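Local coordinates for GCN5-related N-acetyltransferase (Brucella abortus, PDB 7N1L), which probably transfers an acetyl group from acetyl-coenzyme A to an amine acceptor, as in other GCN5-related N-acetyltransferases, at residues 38-43 and 78-83; 42-47 and 108-113. All blocks are in the same frame, centred on the assembly; numbering follows the deposited sequence.

Contact 1: residues 38-43 and 78-83; sequences AHEFAP and GARVDG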
# COMPACT_ATOMS: atom_id res chain seq x y z
N ALA A 38 11.43 -18.79 -6.25
CA ALA A 38 11.63 -18.41 -4.85
C ALA A 38 13.07 -18.61 -4.42
O ALA A 38 13.65 -17.76 -3.74
CB ALA A 38 10.69 -19.19 -3.93
N HIS A 39 13.66 -19.75 -4.80
CA HIS A 39 15.03 -20.06 -4.39
C HIS A 39 16.03 -19.08 -4.98
O HIS A 39 16.99 -18.69 -4.30
CB HIS A 39 15.39 -21.49 -4.76
CG HIS A 39 16.72 -21.91 -4.23
ND1 HIS A 39 16.98 -22.01 -2.88
CD2 HIS A 39 17.85 -22.31 -4.86
CE1 HIS A 39 18.22 -22.41 -2.70
NE2 HIS A 39 18.77 -22.62 -3.89
N GLU A 40 15.85 -18.70 -6.24
CA GLU A 40 16.73 -17.71 -6.85
C GLU A 40 16.50 -16.33 -6.25
O GLU A 40 17.44 -15.56 -6.05
CB GLU A 40 16.48 -17.69 -8.36
CG GLU A 40 17.69 -18.06 -9.19
CD GLU A 40 17.50 -17.77 -10.66
OE1 GLU A 40 16.48 -18.20 -11.23
OE2 GLU A 40 18.37 -17.09 -11.25
N PHE A 41 15.25 -16.02 -5.91
CA PHE A 41 14.89 -14.74 -5.33
C PHE A 41 15.40 -14.63 -3.89
O PHE A 41 15.78 -13.54 -3.45
CB PHE A 41 13.36 -14.58 -5.42
CG PHE A 41 12.80 -13.33 -4.81
CD1 PHE A 41 13.37 -12.10 -5.01
CD2 PHE A 41 11.59 -13.39 -4.13
CE1 PHE A 41 12.81 -10.96 -4.47
CE2 PHE A 41 11.01 -12.26 -3.58
CZ PHE A 41 11.62 -11.02 -3.77
N ALA A 42 15.47 -15.76 -3.19
CA ALA A 42 15.74 -15.76 -1.75
C ALA A 42 16.98 -14.99 -1.34
O ALA A 42 16.87 -14.17 -0.41
CB ALA A 42 15.82 -17.21 -1.24
N PRO A 43 18.18 -15.20 -1.92
CA PRO A 43 19.35 -14.43 -1.45
C PRO A 43 19.28 -12.97 -1.81
O PRO A 43 19.75 -12.13 -1.02
CB PRO A 43 20.55 -15.14 -2.13
CG PRO A 43 19.98 -15.81 -3.33
CD PRO A 43 18.56 -16.22 -2.92
N GLY A 78 11.48 -9.12 -11.80
CA GLY A 78 12.88 -9.48 -11.65
C GLY A 78 13.72 -9.05 -12.84
O GLY A 78 13.26 -9.04 -13.99
N ALA A 79 14.99 -8.73 -12.57
CA ALA A 79 15.94 -8.35 -13.60
C ALA A 79 17.07 -9.38 -13.63
O ALA A 79 17.68 -9.67 -12.60
CB ALA A 79 16.51 -6.96 -13.34
N ARG A 80 17.33 -9.93 -14.80
CA ARG A 80 18.39 -10.92 -14.98
C ARG A 80 19.49 -10.36 -15.88
O ARG A 80 19.19 -9.66 -16.85
CB ARG A 80 17.86 -12.23 -15.57
CG ARG A 80 16.86 -12.95 -14.67
CD ARG A 80 16.32 -14.24 -15.32
NE ARG A 80 15.56 -15.03 -14.35
CZ ARG A 80 16.12 -15.81 -13.43
NH1 ARG A 80 17.42 -15.96 -13.36
NH2 ARG A 80 15.34 -16.44 -12.56
N VAL A 81 20.74 -10.63 -15.53
CA VAL A 81 21.90 -10.31 -16.37
C VAL A 81 22.73 -11.57 -16.56
O VAL A 81 23.18 -12.18 -15.58
CB VAL A 81 22.74 -9.17 -15.75
CG1 VAL A 81 24.10 -9.04 -16.42
CG2 VAL A 81 21.95 -7.83 -15.82
N ASP A 82 22.94 -11.97 -17.82
CA ASP A 82 23.70 -13.19 -18.17
C ASP A 82 23.18 -14.41 -17.43
O ASP A 82 23.96 -15.21 -16.89
CB ASP A 82 25.20 -13.05 -17.91
CG ASP A 82 25.83 -12.03 -18.80
OD1 ASP A 82 25.54 -12.09 -20.01
OD2 ASP A 82 26.59 -11.18 -18.28
N GLY A 83 21.86 -14.53 -17.35
CA GLY A 83 21.21 -15.64 -16.68
C GLY A 83 21.04 -15.50 -15.18
O GLY A 83 20.23 -16.23 -14.60
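The Glu40 carboxylate meets the Arg80 guanidinium at its edge, with Glu40 CD in the guanidinium plane. The two groups are not coplanar. Their planes stand 40° apart, and the side chains cross at about a right angle. Both carboxylate oxygens are used, each by a different terminal nitrogen, so the pair is a bidentate salt bridge. Arg80 NH1 donates to Glu40 OE2 at 2.6 Å and meets it on the syn side. Arg80 NH2 donates to Glu40 OE1 at 2.5 Å, which is very short, so its exact length is doubtful. Two bonds to one carboxylate limit rotation of the guanidinium.

With Arg80 CG anti to the carbonyl carbon (chi1 -63°), the chain runs extended from CG to NE and brings the guanidinium to Glu40. Arg80 NH1 also makes a weak bond to Gly83 O, at 3.1 Å. This loosely links the guanidinium to the turn of its own hairpin. Asp37 adds a long, weak ion pair to Arg80 NH2. The two acids probably offset the arginine's charge. Leu85 touches both Glu40 and Arg80 and supplies apolar packing beside the charges.

Asp82 and Gly83 both have positive phi and form a two-residue type I' turn between strands 74-81 and 84-96. The salt bridge thus joins the start of helix 38-52 to the end of this beta hairpin, at the surface of the GNAT fold.

Contact 2: residues 42-47 and 108-113; sequences APLLAS and HIYVHH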
# COMPACT_ATOMS: atom_id res chain seq x y z
N ALA A 42 15.47 -15.76 -3.19
CA ALA A 42 15.74 -15.76 -1.75
C ALA A 42 16.98 -14.99 -1.34
O ALA A 42 16.87 -14.17 -0.41
CB ALA A 42 15.82 -17.21 -1.24
N PRO A 43 18.18 -15.20 -1.92
CA PRO A 43 19.35 -14.43 -1.45
C PRO A 43 19.28 -12.97 -1.81
O PRO A 43 19.75 -12.13 -1.02
CB PRO A 43 20.55 -15.14 -2.13
CG PRO A 43 19.98 -15.81 -3.33
CD PRO A 43 18.56 -16.22 -2.92
N LEU A 44 18.69 -12.63 -2.95
CA LEU A 44 18.54 -11.23 -3.33
C LEU A 44 17.67 -10.50 -2.32
O LEU A 44 17.99 -9.37 -1.90
CB LEU A 44 17.95 -11.15 -4.73
CG LEU A 44 18.41 -10.00 -5.61
CD1 LEU A 44 19.95 -10.03 -5.76
CD2 LEU A 44 17.73 -10.10 -6.97
N LEU A 45 16.56 -11.13 -1.93
CA LEU A 45 15.71 -10.57 -0.90
C LEU A 45 16.45 -10.53 0.44
O LEU A 45 16.30 -9.58 1.21
CB LEU A 45 14.42 -11.39 -0.79
CG LEU A 45 13.35 -10.97 0.23
CD1 LEU A 45 12.77 -9.60 -0.09
CD2 LEU A 45 12.22 -12.01 0.35
N ALA A 46 17.26 -11.55 0.72
CA ALA A 46 17.98 -11.54 2.00
C ALA A 46 18.97 -10.38 2.07
O ALA A 46 19.16 -9.79 3.14
CB ALA A 46 18.68 -12.87 2.23
N SER A 47 19.65 -10.06 0.96
CA SER A 47 20.56 -8.92 0.99
C SER A 47 19.81 -7.61 1.23
O SER A 47 20.26 -6.77 2.01
CB SER A 47 21.35 -8.83 -0.32
OG SER A 47 22.16 -9.97 -0.53
N HIS A 108 9.47 -1.54 -2.26
CA HIS A 108 10.77 -2.20 -2.16
C HIS A 108 11.38 -2.37 -3.54
O HIS A 108 10.78 -2.98 -4.43
CB HIS A 108 10.62 -3.57 -1.49
CG HIS A 108 9.86 -3.55 -0.21
ND1 HIS A 108 10.40 -3.07 0.97
CD2 HIS A 108 8.59 -3.93 0.08
CE1 HIS A 108 9.50 -3.18 1.93
NE2 HIS A 108 8.39 -3.69 1.42
N ILE A 109 12.60 -1.87 -3.68
CA ILE A 109 13.39 -2.05 -4.89
C ILE A 109 14.80 -2.35 -4.44
O ILE A 109 15.23 -1.91 -3.36
CB ILE A 109 13.33 -0.81 -5.80
CG1 ILE A 109 13.89 -1.14 -7.18
CG2 ILE A 109 13.98 0.43 -5.12
CD1 ILE A 109 13.40 -0.20 -8.26
N TYR A 110 15.50 -3.19 -5.21
CA TYR A 110 16.85 -3.60 -4.84
C TYR A 110 17.61 -4.10 -6.06
O TYR A 110 17.09 -4.91 -6.83
CB TYR A 110 16.82 -4.69 -3.77
CG TYR A 110 18.20 -5.09 -3.30
CD1 TYR A 110 18.92 -4.25 -2.49
CD2 TYR A 110 18.77 -6.30 -3.67
CE1 TYR A 110 20.18 -4.58 -2.06
CE2 TYR A 110 20.03 -6.66 -3.22
CZ TYR A 110 20.72 -5.78 -2.41
OH TYR A 110 21.98 -6.07 -1.95
N VAL A 111 18.85 -3.65 -6.19
CA VAL A 111 19.78 -4.11 -7.22
C VAL A 111 21.02 -4.65 -6.52
O VAL A 111 21.59 -3.97 -5.65
CB VAL A 111 20.16 -3.00 -8.21
CG1 VAL A 111 21.25 -3.49 -9.19
CG2 VAL A 111 18.93 -2.50 -8.97
N HIS A 112 21.44 -5.85 -6.92
CA HIS A 112 22.66 -6.45 -6.39
C HIS A 112 23.81 -5.46 -6.50
O HIS A 112 23.92 -4.74 -7.49
CB HIS A 112 22.96 -7.71 -7.19
CG HIS A 112 24.15 -8.48 -6.74
ND1 HIS A 112 25.44 -8.04 -6.93
CD2 HIS A 112 24.25 -9.70 -6.16
CE1 HIS A 112 26.29 -8.93 -6.46
NE2 HIS A 112 25.59 -9.96 -6.00
N HIS A 113 24.65 -5.42 -5.47
CA HIS A 113 25.68 -4.38 -5.38
C HIS A 113 26.75 -4.49 -6.46
O HIS A 113 27.46 -3.51 -6.70
CB HIS A 113 26.33 -4.40 -3.99
CG HIS A 113 26.89 -5.73 -3.60
ND1 HIS A 113 26.10 -6.83 -3.36
CD2 HIS A 113 28.17 -6.13 -3.40
CE1 HIS A 113 26.87 -7.86 -3.03
NE2 HIS A 113 28.13 -7.46 -3.05
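Leu44 and Tyr110 make the apolar part of the contact. Leu44 CG packs on Tyr110 CD2 at 4.2 Å, and the two side chains meet at a slant. Leu44 CD1 reaches His112 CB at 4.1 Å and also lies near the plane of the His112 ring, at its edge. Leu85 and Phe88 of strand 84-96 touch Leu44 as well, so this leucine is buried.

Close van der Waals contacts of polar atoms come next. The Leu44 carbonyl O lies obliquely near the Tyr110 ring, 3.6 Å from CD2. One turn later, Ser47 CB approaches Tyr110 OH at 3.3 Å. Tyr110 CG is anti to the backbone N (chi1 -177°), and its ring extends along the helix from Leu44 to Ser47. It is the CB of Ser47, not the hydroxyl, that touches Tyr110; Ser47 OG stays 4.2 Å from Tyr110 OH.

Hydrogen bonds hold the surroundings. His112 ND1 accepts from Asp114 N, and Val111 O from Arg116 NH2. His108 ND1 bonds to Tyr48 OH, further along the helix.

Helix 38-52 thus packs across one face of the central GNAT sheet. Val111 and Ile109 pack on helix 120-129 instead. The loop after strand 101-111 leads into helix 120-129 through the Q/R-x-x-G-x-G/A signature, which in relatives binds the coenzyme A pyrophosphate.

Both contacts hold helix 38-52 to the same mixed sheet, and they share Ala42 and Pro43. Their centres are 9 Å apart. Contact 1 lies at the surface, near the start of the helix, and reaches the tip of strand 74-81. It is a charged pair and buries about 101 Å². Contact 2 is partly buried, farther along the helix, and reaches the end of strand 101-111. It buries about 206 Å², mainly through apolar and van der Waals packing. Strand 84-96 lies between these two strands in the sheet. Its Leu85 touches side chains of both contacts.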